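Local atomic coordinates of malonyl CoA-acyl carrier protein transacylase (Mycobacterium tuberculosis, PDB entry 2QC3), a protein that transfers the malonyl group from malonyl-CoA to holo-acyl carrier protein, supplying malonyl units for fatty acid biosynthesis. Residues T57-A60 with Q61-V65; T47-T51 with E52-D56. All coordinates share one frame; numbering follows the deposited sequence.

Overall arrangement
Contacts 1 and 2 follow one another in the chain. Contact 2 (47-51 with 52-56) forms the short helix 51-54 and the turn leaving it, and contact 1 (57-60 with 61-65) is the first part of helix 57-77. Their centres are about 10 Å apart, and Ala60 CB meets Ile54 O at 3.0 Å. Asp56, the last residue of contact 2, is the N-cap of helix 57-77. Contact 1 points inward: the Gln61 side chain lies about 7 Å from that of Ser92 and about 8 Å from that of His195, the probable catalytic pair, and about 5 Å from a bound acetic acid. Contact 2 lies away from these sites.

Contact 1: residues T57-A60 with Q61-V65; sequences TAVA and QPLIV
Val59 O accepts the backbone N of Leu63, the i to i+4 bond of an alpha helix at the start of helix 57-77 in this acyltransferase domain. Ala60 O probably takes Ile64 N likewise, though the place of that oxygen is less certain. The Leu63 N to Val59 O bond is 3.1 Å long, and its donor stands nearly in line with the carbonyl, at a C=O...N angle of 161°. Two residues earlier the rung is stretched, since Gln61 N reaches Thr57 O only weakly at 3.4 Å. Pro62 has no hydrogen to offer. Its ring carbon CD stands where the amide hydrogen would be, 3.4 Å from Ala58 O, and the helix is kinked there.

The side chains of Thr57 and Gln61 lie side by side and join at their ends. With OG1 placed opposite its own backbone N (chi1 -160°), Thr57 turns the hydroxyl oxygen along the helix, where Gln61 NE2 donates to it over 2.9 Å. The bond is nearly straight at 169° and the oxygen lies in the Gln61 amide plane. Gln10 OE1 is also hydrogen-bonded to Thr57 OG1, while Arg117 NH1 bonds Gln61 OE1. Both ends of the amide are thus held, which fixes its rotation near the probable active site. In FabD relatives an arginine in the position of Arg117 binds the malonyl carboxylate, so Gln61 may help position that guanidinium group.

Away from this polar side, Val59 and Leu63 run alongside each other and both rest on Leu45 of helix 42-47. Pro62 and Val65 pack instead on Ala115 and Ala114 of helix 107-125. Between Val59 and Leu63 the touching branches are methyls, CG1 of Val59 standing 4.2 Å from CD2 of Leu63.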
# COMPACT_ATOMS: atom_id res chain seq x y z
N THR A 57 -10.26 5.05 6.88
CA THR A 57 -8.91 5.27 6.35
C THR A 57 -7.93 5.82 7.37
O THR A 57 -6.74 5.51 7.32
CB THR A 57 -8.94 6.19 5.09
OG1 THR A 57 -7.73 6.00 4.35
CG2 THR A 57 -9.09 7.66 5.49
N ALA A 58 -8.41 6.63 8.30
CA ALA A 58 -7.54 7.20 9.31
C ALA A 58 -6.97 6.10 10.21
O ALA A 58 -5.95 6.29 10.86
CB ALA A 58 -8.32 8.22 10.14
N VAL A 59 -7.65 4.96 10.24
CA VAL A 59 -7.23 3.82 11.06
C VAL A 59 -6.56 2.69 10.27
O VAL A 59 -5.51 2.18 10.67
CB VAL A 59 -8.44 3.23 11.84
CG1 VAL A 59 -8.15 1.81 12.28
CG2 VAL A 59 -8.75 4.10 13.05
N ALA A 60 -7.17 2.29 9.16
CA ALA A 60 -6.61 1.20 8.37
C ALA A 60 -5.21 1.45 7.84
O ALA A 60 -4.41 0.53 7.70
CB ALA A 60 -7.54 0.86 7.22
N GLN A 61 -4.90 2.70 7.53
CA GLN A 61 -3.58 2.99 7.01
C GLN A 61 -2.45 2.68 8.02
O GLN A 61 -1.53 1.92 7.70
CB GLN A 61 -3.52 4.44 6.50
CG GLN A 61 -4.24 4.66 5.18
CD GLN A 61 -3.89 5.99 4.54
OE1 GLN A 61 -2.73 6.31 4.36
NE2 GLN A 61 -4.92 6.75 4.18
N PRO A 62 -2.51 3.24 9.24
CA PRO A 62 -1.43 2.92 10.18
C PRO A 62 -1.50 1.48 10.67
O PRO A 62 -0.49 0.87 11.00
CB PRO A 62 -1.67 3.93 11.31
CG PRO A 62 -3.15 4.06 11.32
CD PRO A 62 -3.48 4.16 9.85
N LEU A 63 -2.71 0.93 10.69
CA LEU A 63 -2.93 -0.44 11.13
C LEU A 63 -2.28 -1.40 10.13
O LEU A 63 -1.59 -2.35 10.51
CB LEU A 63 -4.43 -0.71 11.24
CG LEU A 63 -4.91 -1.98 11.96
CD1 LEU A 63 -4.37 -2.00 13.39
CD2 LEU A 63 -6.43 -2.00 11.96
N ILE A 64 -2.51 -1.15 8.84
CA ILE A 64 -1.92 -1.98 7.79
C ILE A 64 -0.40 -1.90 7.82
O ILE A 64 0.27 -2.93 7.71
CB ILE A 64 -2.43 -1.56 6.40
CG1 ILE A 64 -3.92 -1.92 6.27
CG2 ILE A 64 -1.63 -2.27 5.30
CD1 ILE A 64 -4.58 -1.33 5.04
N VAL A 65 0.14 -0.69 7.96
CA VAL A 65 1.58 -0.51 8.02
C VAL A 65 2.12 -1.21 9.26
O VAL A 65 3.18 -1.83 9.22
CB VAL A 65 1.97 1.00 8.04
CG1 VAL A 65 3.46 1.15 8.37
CG2 VAL A 65 1.68 1.64 6.69

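Contact 2: residues T47-T51 with E52-D56; sequences TTAST and EEITD
The Glu53 carboxylate meets Ala49 through OE1, which lies 3.3 Å from Ala49 CB. That methyl approaches OE1 obliquely, from one side of the carboxylate plane and beyond its OE1 end, while a water on the other side, closer to the plane, donates to OE1 over 2.7 Å. The water also accepts from Ser50 N, and Arg44 NH2 forms a salt bridge with the same carboxylate oxygen.

Ser50 is the N-cap of the short helix 51-54. Its hydroxyl is folded back between backbone N and carbonyl carbon (chi1 64°), a position from which OG accepts Glu53 N at 3.2 Å. Together with the water bridge this resembles a capping box whose return bond, from the serine N to the glutamate, is relayed by water. Ser50 O accepts Ile54 N at 3.0 Å, closing the helical turn.

On the inner side, Ala49 CB touches Ile54 CG2 at 3.6 Å. Ile54 CD1 extends the other way and lies against Thr51 CA, at 3.6 Å. At the far end the Thr55 hydroxyl points at Thr51 O, though the modelled distance is doubtfully short, and the hydroxyl of Thr51 is hydrogen-bonded to Glu15.

The turn links helix 42-47 to helix 57-77: Thr47 OG1 bonds back to Ala43 O, Ile54 packs on Val59 and Leu63, and Asp56 OD2 accepts Ala58 N as the N-cap of the longer helix.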
# COMPACT_ATOMS: atom_id res chain seq x y z
N THR A 47 -7.00 -6.02 16.92
CA THR A 47 -7.44 -7.26 17.53
C THR A 47 -8.95 -7.34 17.74
O THR A 47 -9.62 -8.19 17.16
CB THR A 47 -6.74 -7.51 18.89
OG1 THR A 47 -6.97 -6.41 19.77
CG2 THR A 47 -5.25 -7.70 18.68
N THR A 48 -9.49 -6.43 18.56
CA THR A 48 -10.92 -6.43 18.86
C THR A 48 -11.81 -5.58 17.95
O THR A 48 -12.93 -5.98 17.64
CB THR A 48 -11.16 -5.99 20.32
OG1 THR A 48 -10.61 -4.69 20.53
CG2 THR A 48 -10.51 -6.98 21.28
N ALA A 49 -11.32 -4.42 17.52
CA ALA A 49 -12.10 -3.53 16.67
C ALA A 49 -12.81 -4.27 15.53
O ALA A 49 -12.33 -5.29 15.04
CB ALA A 49 -11.21 -2.43 16.10
N SER A 50 -13.95 -3.73 15.11
CA SER A 50 -14.74 -4.33 14.04
C SER A 50 -14.20 -3.94 12.66
O SER A 50 -13.67 -2.84 12.48
CB SER A 50 -16.19 -3.89 14.14
OG SER A 50 -16.30 -2.49 13.97
N THR A 51 -14.34 -4.84 11.70
CA THR A 51 -13.87 -4.58 10.34
C THR A 51 -14.39 -3.24 9.85
O THR A 51 -13.73 -2.55 9.07
CB THR A 51 -14.35 -5.68 9.37
OG1 THR A 51 -13.73 -6.93 9.72
CG2 THR A 51 -13.99 -5.33 7.94
N GLU A 52 -15.57 -2.85 10.33
CA GLU A 52 -16.18 -1.59 9.94
C GLU A 52 -15.44 -0.39 10.52
O GLU A 52 -15.20 0.60 9.82
CB GLU A 52 -17.65 -1.56 10.38
CG GLU A 52 -18.47 -2.73 9.85
CD GLU A 52 -19.92 -2.64 10.25
OE1 GLU A 52 -20.21 -2.60 11.46
OE2 GLU A 52 -20.78 -2.61 9.34
N GLU A 53 -15.09 -0.47 11.80
CA GLU A 53 -14.38 0.62 12.45
C GLU A 53 -12.98 0.79 11.88
O GLU A 53 -12.47 1.91 11.77
CB GLU A 53 -14.29 0.39 13.96
CG GLU A 53 -13.26 1.28 14.65
CD GLU A 53 -13.24 1.13 16.16
OE1 GLU A 53 -13.41 -0.00 16.65
OE2 GLU A 53 -13.04 2.15 16.85
N ILE A 54 -12.36 -0.33 11.50
CA ILE A 54 -11.01 -0.31 10.96
C ILE A 54 -10.96 0.05 9.48
O ILE A 54 -9.88 0.29 8.93
CB ILE A 54 -10.31 -1.66 11.17
CG1 ILE A 54 -11.06 -2.76 10.40
CG2 ILE A 54 -10.24 -1.97 12.65
CD1 ILE A 54 -10.34 -4.09 10.37
N THR A 55 -12.11 0.08 8.82
CA THR A 55 -12.15 0.43 7.41
C THR A 55 -12.02 1.95 7.26
O THR A 55 -11.88 2.47 6.15
CB THR A 55 -13.45 -0.07 6.76
OG1 THR A 55 -13.49 -1.50 6.85
CG2 THR A 55 -13.50 0.32 5.29
N ASP A 56 -12.06 2.65 8.39
CA ASP A 56 -11.90 4.10 8.42
C ASP A 56 -10.45 4.33 7.98
O ASP A 56 -9.52 3.85 8.62
CB ASP A 56 -12.10 4.61 9.84
CG ASP A 56 -11.83 6.09 9.99
OD1 ASP A 56 -11.96 6.60 11.12
OD2 ASP A 56 -11.49 6.74 8.98
O HOH W 1 -14.94 -2.12 17.14